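Local coordinates for substrate binding periplasmic protein (Ralstonia solanacearum, PDB 3LOP) that probably captures leucine or a similar amino acid in the periplasm and delivers it to a membrane transporter, at residues 21-25 with 283-289; 265-269 with 279-283. All blocks are in the same frame, centred on the assembly; numbering follows the deposited sequence.

In the fold
The two contacts meet at the start of helix 284-303. In interaction 1 its first turns pack on helix 19-38 near the middle of the chain, with most of the touching residues buried; in interaction 2 the loop leading into it packs on the preceding helix 263-275, further from the centre and only partly buried. Ser283 belongs to both, and Val287 of interaction 1 touches Ile265 and Leu282 of interaction 2. The chemistry changes with the place: interaction 1 combines close backbone packing with an arginine that holds the carboxylate of the bound leucine, whereas interaction 2 is mainly apolar, a leucine methyl on a phenylalanine ring, well away from the ligand.

Interaction 1: residues 21-25 with 283-289; sequences TGRAL and SFRAVEG. With LEU (leucine), chain B.
Ala24 and Arg285 touch where helices 19-38 and 284-303 cross in a type I periplasmic binding protein fold, beside its leucine pocket. The two short segments cross at -44°, with their axes 7.7 Å apart. The tight part is where helix backbones meet: Ala286 CA points a C-H at Ala24 O, with CA and O 3.3 Å apart, and Gly289 CA comes to 3.7 Å from Leu25 O. Leu25, with CG anti to its carbonyl carbon (chi1 -71°), joins this part by sending CD2 to 3.3 Å from Arg285 O and also against Glu288 CB. The packing is looser at the partly exposed start of helix 284-303, where Ala24 CB stays 4.1 Å from Ser283 OG; that oxygen caps the helix by accepting from Ala286 N. Arg285 bends at chi2 and chi3, carrying its guanidinium to the ligand. Thr21 CG2 and Leu25 CD1 lie over one face of it. Arg285 NE donates to Glu288 OE1 at 2.7 Å in a salt bridge, meeting the carboxylate on its syn side but 33° out of its plane; this helps to fix the rotation of the guanidinium. At the guanidinium edge, Arg285 NH1 and NH2 both donate to OXT of the bound leucine, at 2.9 and 3.0 Å.

Interaction 2: residues 265-269 with 279-283; sequences IREFN and DVDLS
Leu282 lays its CD1 methyl over one face of the Phe268 ring, a CH-pi contact in which CD1 stands 3.9 Å from the ring centroid and 23° off the ring normal. The methyl is shifted toward the rim, and its nearest ring atom, Phe268 CD1, is 3.6 Å from Leu282 CD1. Phe268 already leaves helix 263-275 toward residues 279-283, and with CG anti to the backbone N (chi1 -175°) the ring extends out to meet them. Apolar packing continues from the other branch of Leu282, where CD2 lies 4.1 Å from Ile265 CG2, the two side chains crossing at about a right angle. Two residues before Leu282, Val280 CG1 comes obliquely to 3.9 Å from Phe268 CZ. They belong to the connection between two successive helices of the periplasmic binding protein fold: the chain leaves helix 263-275, doubles back over its side and enters helix 284-303. On that second helix, Ala286 and Phe290 also touch Phe268, and Leu31 of helix 19-38 reaches it as well. Polar atoms come close too, but as van der Waals neighbours. Asp281 O lies 4.1 Å from Phe268 CZ, and the amide of Asn269 rests against Leu282 with OD1 3.9 Å from CD2.

Interaction 1: residues 21-25 with 283-289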
ATOM      1  N   THR A  21      -9.923  -0.604  -0.793  1.00  6.82           N
ATOM      2  CA  THR A  21      -8.530  -0.231  -1.005  1.00  6.24           C
ATOM      3  C   THR A  21      -8.297   0.375  -2.389  1.00  5.32           C
ATOM      4  O   THR A  21      -7.673   1.435  -2.513  1.00  5.14           O
ATOM      5  CB  THR A  21      -7.613  -1.451  -0.806  1.00  7.17           C
ATOM      6  OG1 THR A  21      -7.666  -1.859   0.568  1.00 10.51           O
ATOM      7  CG2 THR A  21      -6.178  -1.114  -1.174  1.00  8.99           C
ATOM      8  N   GLY A  22      -8.802  -0.290  -3.422  1.00  5.28           N
ATOM      9  CA  GLY A  22      -8.629   0.213  -4.774  1.00  3.49           C
ATOM     10  C   GLY A  22      -9.270   1.573  -4.981  1.00  3.31           C
ATOM     11  O   GLY A  22      -8.679   2.454  -5.606  1.00  3.05           O
ATOM     12  N   ARG A  23     -10.482   1.748  -4.463  1.00  3.20           N
ATOM     13  CA  ARG A  23     -11.182   3.019  -4.610  1.00  3.63           C
ATOM     14  C   ARG A  23     -10.403   4.149  -3.951  1.00  3.41           C
ATOM     15  O   ARG A  23     -10.350   5.258  -4.478  1.00  4.29           O
ATOM     16  CB  ARG A  23     -12.576   2.943  -3.987  1.00  5.23           C
ATOM     17  CG  ARG A  23     -13.518   1.965  -4.656  1.00  8.40           C
ATOM     18  CD  ARG A  23     -14.771   1.808  -3.815  1.00 10.09           C
ATOM     19  NE  ARG A  23     -15.609   0.709  -4.277  1.00 13.72           N
ATOM     20  CZ  ARG A  23     -16.584   0.166  -3.557  1.00 15.08           C
ATOM     21  NH1 ARG A  23     -16.844   0.623  -2.339  1.00 17.43           N
ATOM     22  NH2 ARG A  23     -17.293  -0.839  -4.049  1.00 16.13           N
ATOM     23  N   ALA A  24      -9.794   3.868  -2.800  1.00  4.54           N
ATOM     24  CA  ALA A  24      -9.029   4.884  -2.079  1.00  4.06           C
ATOM     25  C   ALA A  24      -7.769   5.296  -2.835  1.00  3.22           C
ATOM     26  O   ALA A  24      -7.451   6.483  -2.924  1.00  3.75           O
ATOM     27  CB  ALA A  24      -8.662   4.378  -0.693  1.00  3.44           C
ATOM     28  N   LEU A  25      -7.046   4.318  -3.371  1.00  2.72           N
ATOM     29  CA  LEU A  25      -5.835   4.617  -4.125  1.00  2.66           C
ATOM     30  C   LEU A  25      -6.190   5.434  -5.365  1.00  2.92           C
ATOM     31  O   LEU A  25      -5.506   6.400  -5.701  1.00  4.64           O
ATOM     32  CB  LEU A  25      -5.128   3.321  -4.526  1.00  4.17           C
ATOM     33  CG  LEU A  25      -4.465   2.594  -3.352  1.00  3.67           C
ATOM     34  CD1 LEU A  25      -4.221   1.148  -3.715  1.00  4.21           C
ATOM     35  CD2 LEU A  25      -3.157   3.285  -2.985  1.00  4.43           C
ATOM     36  N   SER A 283      -7.529   9.241   3.999  1.00  6.65           N
ATOM     37  CA  SER A 283      -7.206   7.934   4.564  1.00  5.28           C
ATOM     38  C   SER A 283      -5.781   7.581   4.189  1.00  5.16           C
ATOM     39  O   SER A 283      -5.191   8.209   3.311  1.00  4.78           O
ATOM     40  CB  SER A 283      -8.138   6.856   4.008  1.00  5.96           C
ATOM     41  OG  SER A 283      -7.859   6.606   2.638  1.00  5.98           O
ATOM     42  N   PHE A 284      -5.231   6.566   4.844  1.00  4.87           N
ATOM     43  CA  PHE A 284      -3.872   6.147   4.544  1.00  4.57           C
ATOM     44  C   PHE A 284      -3.703   5.750   3.079  1.00  4.51           C
ATOM     45  O   PHE A 284      -2.771   6.209   2.419  1.00  4.79           O
ATOM     46  CB  PHE A 284      -3.457   4.984   5.453  1.00  5.28           C
ATOM     47  CG  PHE A 284      -2.746   5.419   6.708  1.00  6.61           C
ATOM     48  CD1 PHE A 284      -1.420   5.845   6.661  1.00  8.64           C
ATOM     49  CD2 PHE A 284      -3.406   5.415   7.933  1.00  8.87           C
ATOM     50  CE1 PHE A 284      -0.759   6.262   7.820  1.00  8.65           C
ATOM     51  CE2 PHE A 284      -2.756   5.828   9.099  1.00  7.11           C
ATOM     52  CZ  PHE A 284      -1.430   6.252   9.040  1.00  7.73           C
ATOM     53  N   ARG A 285      -4.600   4.916   2.557  1.00  3.58           N
ATOM     54  CA  ARG A 285      -4.468   4.490   1.169  1.00  4.01           C
ATOM     55  C   ARG A 285      -4.714   5.629   0.179  1.00  2.92           C
ATOM     56  O   ARG A 285      -4.130   5.643  -0.901  1.00  3.22           O
ATOM     57  CB  ARG A 285      -5.393   3.302   0.865  1.00  4.32           C
ATOM     58  CG  ARG A 285      -5.216   2.086   1.796  1.00  5.60           C
ATOM     59  CD  ARG A 285      -3.759   1.808   2.182  1.00  4.96           C
ATOM     60  NE  ARG A 285      -2.906   1.354   1.081  1.00  6.53           N
ATOM     61  CZ  ARG A 285      -2.860   0.108   0.610  1.00  5.71           C
ATOM     62  NH1 ARG A 285      -3.628  -0.845   1.130  1.00  5.67           N
ATOM     63  NH2 ARG A 285      -2.012  -0.194  -0.367  1.00  6.29           N
ATOM     64  N   ALA A 286      -5.560   6.592   0.537  1.00  2.89           N
ATOM     65  CA  ALA A 286      -5.806   7.715  -0.364  1.00  3.36           C
ATOM     66  C   ALA A 286      -4.543   8.572  -0.414  1.00  3.50           C
ATOM     67  O   ALA A 286      -4.173   9.105  -1.464  1.00  2.26           O
ATOM     68  CB  ALA A 286      -6.994   8.540   0.123  1.00  3.31           C
ATOM     69  N   VAL A 287      -3.877   8.706   0.729  1.00  3.44           N
ATOM     70  CA  VAL A 287      -2.640   9.474   0.781  1.00  3.20           C
ATOM     71  C   VAL A 287      -1.576   8.767  -0.055  1.00  3.86           C
ATOM     72  O   VAL A 287      -0.784   9.418  -0.735  1.00  3.05           O
ATOM     73  CB  VAL A 287      -2.155   9.648   2.239  1.00  2.81           C
ATOM     74  CG1 VAL A 287      -0.720  10.178   2.273  1.00  4.08           C
ATOM     75  CG2 VAL A 287      -3.080  10.622   2.960  1.00  3.70           C
ATOM     76  N   GLU A 288      -1.570   7.435  -0.015  1.00  3.32           N
ATOM     77  CA  GLU A 288      -0.612   6.655  -0.790  1.00  3.61           C
ATOM     78  C   GLU A 288      -0.801   6.944  -2.284  1.00  2.14           C
ATOM     79  O   GLU A 288       0.168   7.100  -3.021  1.00  3.85           O
ATOM     80  CB  GLU A 288      -0.803   5.156  -0.518  1.00  3.68           C
ATOM     81  CG  GLU A 288       0.295   4.277  -1.101  1.00  5.91           C
ATOM     82  CD  GLU A 288       0.112   2.803  -0.772  1.00  7.76           C
ATOM     83  OE1 GLU A 288      -0.569   2.491   0.230  1.00 10.50           O
ATOM     84  OE2 GLU A 288       0.662   1.956  -1.506  1.00  7.39           O
ATOM     85  N   GLY A 289      -2.054   7.027  -2.722  1.00  1.64           N
ATOM     86  CA  GLY A 289      -2.327   7.310  -4.122  1.00  2.08           C
ATOM     87  C   GLY A 289      -1.928   8.728  -4.496  1.00  2.63           C
ATOM     88  O   GLY A 289      -1.402   8.974  -5.586  1.00  3.28           O
TER
HETATM   89  N   LEU B 400      -1.505  -4.599  -2.358  1.00  4.82           N
HETATM   90  CA  LEU B 400      -2.418  -5.296  -1.409  1.00  7.09           C
HETATM   91  C   LEU B 400      -3.150  -4.282  -0.552  1.00  7.25           C
HETATM   92  O   LEU B 400      -4.211  -4.650  -0.011  1.00  7.88           O
HETATM   93  CB  LEU B 400      -1.606  -6.224  -0.522  1.00  3.61           C
HETATM   94  CG  LEU B 400      -0.692  -7.016  -1.450  1.00  7.47           C
HETATM   95  CD1 LEU B 400       0.628  -7.196  -0.845  1.00  1.00           C
HETATM   96  CD2 LEU B 400      -1.310  -8.314  -1.781  1.00  1.00           C
HETATM   97  OXT LEU B 400      -2.649  -3.141  -0.434  1.00  8.31           O

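Interaction 2: residues 265-269 with 279-283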
ATOM      1  N   ILE A 265      -0.417  16.086   4.204  1.00  3.22           N
ATOM      2  CA  ILE A 265      -1.804  15.999   4.639  1.00  2.51           C
ATOM      3  C   ILE A 265      -2.484  17.343   4.407  1.00  3.80           C
ATOM      4  O   ILE A 265      -3.645  17.400   3.991  1.00  3.25           O
ATOM      5  CB  ILE A 265      -1.897  15.595   6.130  1.00  2.44           C
ATOM      6  CG1 ILE A 265      -1.197  14.245   6.339  1.00  3.05           C
ATOM      7  CG2 ILE A 265      -3.354  15.510   6.565  1.00  3.34           C
ATOM      8  CD1 ILE A 265      -1.680  13.119   5.412  1.00  2.97           C
ATOM      9  N   ARG A 266      -1.760  18.429   4.662  1.00  3.03           N
ATOM     10  CA  ARG A 266      -2.332  19.745   4.430  1.00  4.39           C
ATOM     11  C   ARG A 266      -2.617  19.938   2.945  1.00  3.43           C
ATOM     12  O   ARG A 266      -3.668  20.464   2.582  1.00  4.33           O
ATOM     13  CB  ARG A 266      -1.413  20.855   4.958  1.00  4.18           C
ATOM     14  CG  ARG A 266      -1.568  21.053   6.461  1.00  5.61           C
ATOM     15  CD  ARG A 266      -0.933  22.333   6.980  1.00  7.96           C
ATOM     16  NE  ARG A 266       0.519  22.254   7.091  1.00  9.55           N
ATOM     17  CZ  ARG A 266       1.369  22.775   6.213  1.00  8.57           C
ATOM     18  NH1 ARG A 266       0.914  23.418   5.147  1.00  8.68           N
ATOM     19  NH2 ARG A 266       2.675  22.668   6.414  1.00  7.84           N
ATOM     20  N   GLU A 267      -1.702  19.502   2.081  1.00  2.59           N
ATOM     21  CA  GLU A 267      -1.936  19.654   0.648  1.00  3.33           C
ATOM     22  C   GLU A 267      -3.123  18.801   0.201  1.00  3.18           C
ATOM     23  O   GLU A 267      -3.915  19.215  -0.647  1.00  3.46           O
ATOM     24  CB  GLU A 267      -0.691  19.282  -0.172  1.00  3.28           C
ATOM     25  CG  GLU A 267      -0.847  19.698  -1.642  1.00  3.21           C
ATOM     26  CD  GLU A 267       0.282  19.251  -2.551  1.00  5.39           C
ATOM     27  OE1 GLU A 267       1.232  18.597  -2.073  1.00  4.80           O
ATOM     28  OE2 GLU A 267       0.209  19.560  -3.761  1.00  6.08           O
ATOM     29  N   PHE A 268      -3.248  17.609   0.779  1.00  2.84           N
ATOM     30  CA  PHE A 268      -4.351  16.718   0.445  1.00  3.13           C
ATOM     31  C   PHE A 268      -5.676  17.399   0.783  1.00  3.26           C
ATOM     32  O   PHE A 268      -6.595  17.416  -0.031  1.00  3.89           O
ATOM     33  CB  PHE A 268      -4.214  15.399   1.222  1.00  2.73           C
ATOM     34  CG  PHE A 268      -5.241  14.357   0.856  1.00  2.73           C
ATOM     35  CD1 PHE A 268      -6.561  14.467   1.288  1.00  4.06           C
ATOM     36  CD2 PHE A 268      -4.879  13.252   0.089  1.00  3.30           C
ATOM     37  CE1 PHE A 268      -7.506  13.488   0.964  1.00  4.53           C
ATOM     38  CE2 PHE A 268      -5.812  12.270  -0.239  1.00  4.15           C
ATOM     39  CZ  PHE A 268      -7.129  12.389   0.200  1.00  5.24           C
ATOM     40  N   ASN A 269      -5.764  17.974   1.979  1.00  3.35           N
ATOM     41  CA  ASN A 269      -6.990  18.648   2.392  1.00  4.54           C
ATOM     42  C   ASN A 269      -7.272  19.897   1.568  1.00  4.82           C
ATOM     43  O   ASN A 269      -8.429  20.192   1.266  1.00  5.36           O
ATOM     44  CB  ASN A 269      -6.942  18.993   3.884  1.00  6.23           C
ATOM     45  CG  ASN A 269      -7.151  17.778   4.758  1.00  7.11           C
ATOM     46  OD1 ASN A 269      -7.886  16.860   4.388  1.00  9.50           O
ATOM     47  ND2 ASN A 269      -6.525  17.766   5.925  1.00  8.10           N
ATOM     48  N   ASP A 279     -16.611  13.318  -2.473  1.00 21.59           N
ATOM     49  CA  ASP A 279     -16.644  11.862  -2.393  1.00 23.07           C
ATOM     50  C   ASP A 279     -15.339  11.247  -1.889  1.00 22.12           C
ATOM     51  O   ASP A 279     -15.299  10.065  -1.542  1.00 21.69           O
ATOM     52  CB  ASP A 279     -16.984  11.278  -3.767  1.00 25.78           C
ATOM     53  CG  ASP A 279     -16.021  11.739  -4.849  1.00 28.93           C
ATOM     54  OD1 ASP A 279     -15.927  12.964  -5.084  1.00 30.58           O
ATOM     55  OD2 ASP A 279     -15.358  10.877  -5.462  1.00 31.55           O
ATOM     56  N   VAL A 280     -14.278  12.045  -1.847  1.00 20.29           N
ATOM     57  CA  VAL A 280     -12.975  11.558  -1.400  1.00 18.57           C
ATOM     58  C   VAL A 280     -12.728  11.776   0.089  1.00 18.54           C
ATOM     59  O   VAL A 280     -12.811  12.899   0.587  1.00 19.21           O
ATOM     60  CB  VAL A 280     -11.831  12.237  -2.185  1.00 18.76           C
ATOM     61  CG1 VAL A 280     -10.486  11.690  -1.728  1.00 18.24           C
ATOM     62  CG2 VAL A 280     -12.020  12.011  -3.675  1.00 18.58           C
ATOM     63  N   ASP A 281     -12.419  10.694   0.795  1.00 16.53           N
ATOM     64  CA  ASP A 281     -12.140  10.777   2.223  1.00 15.83           C
ATOM     65  C   ASP A 281     -10.646  10.636   2.485  1.00 13.34           C
ATOM     66  O   ASP A 281      -9.957   9.856   1.826  1.00 13.01           O
ATOM     67  CB  ASP A 281     -12.886   9.680   2.988  1.00 20.13           C
ATOM     68  CG  ASP A 281     -14.385   9.908   3.021  1.00 22.31           C
ATOM     69  OD1 ASP A 281     -14.812  11.014   3.413  1.00 26.16           O
ATOM     70  OD2 ASP A 281     -15.136   8.977   2.664  1.00 26.73           O
ATOM     71  N   LEU A 282     -10.147  11.404   3.445  1.00 10.30           N
ATOM     72  CA  LEU A 282      -8.742  11.344   3.815  1.00  9.15           C
ATOM     73  C   LEU A 282      -8.509   9.993   4.490  1.00  8.77           C
ATOM     74  O   LEU A 282      -9.222   9.635   5.428  1.00 11.40           O
ATOM     75  CB  LEU A 282      -8.415  12.481   4.786  1.00  9.13           C
ATOM     76  CG  LEU A 282      -7.030  12.513   5.435  1.00  9.11           C
ATOM     77  CD1 LEU A 282      -5.953  12.660   4.368  1.00  8.74           C
ATOM     78  CD2 LEU A 282      -6.970  13.674   6.421  1.00  9.91           C
ATOM     79  N   SER A 283      -7.529   9.241   3.999  1.00  6.65           N
ATOM     80  CA  SER A 283      -7.206   7.934   4.564  1.00  5.28           C
ATOM     81  C   SER A 283      -5.781   7.581   4.189  1.00  5.16           C
ATOM     82  O   SER A 283      -5.191   8.209   3.311  1.00  4.78           O
ATOM     83  CB  SER A 283      -8.138   6.856   4.008  1.00  5.96           C
ATOM     84  OG  SER A 283      -7.859   6.606   2.638  1.00  5.98           O
TER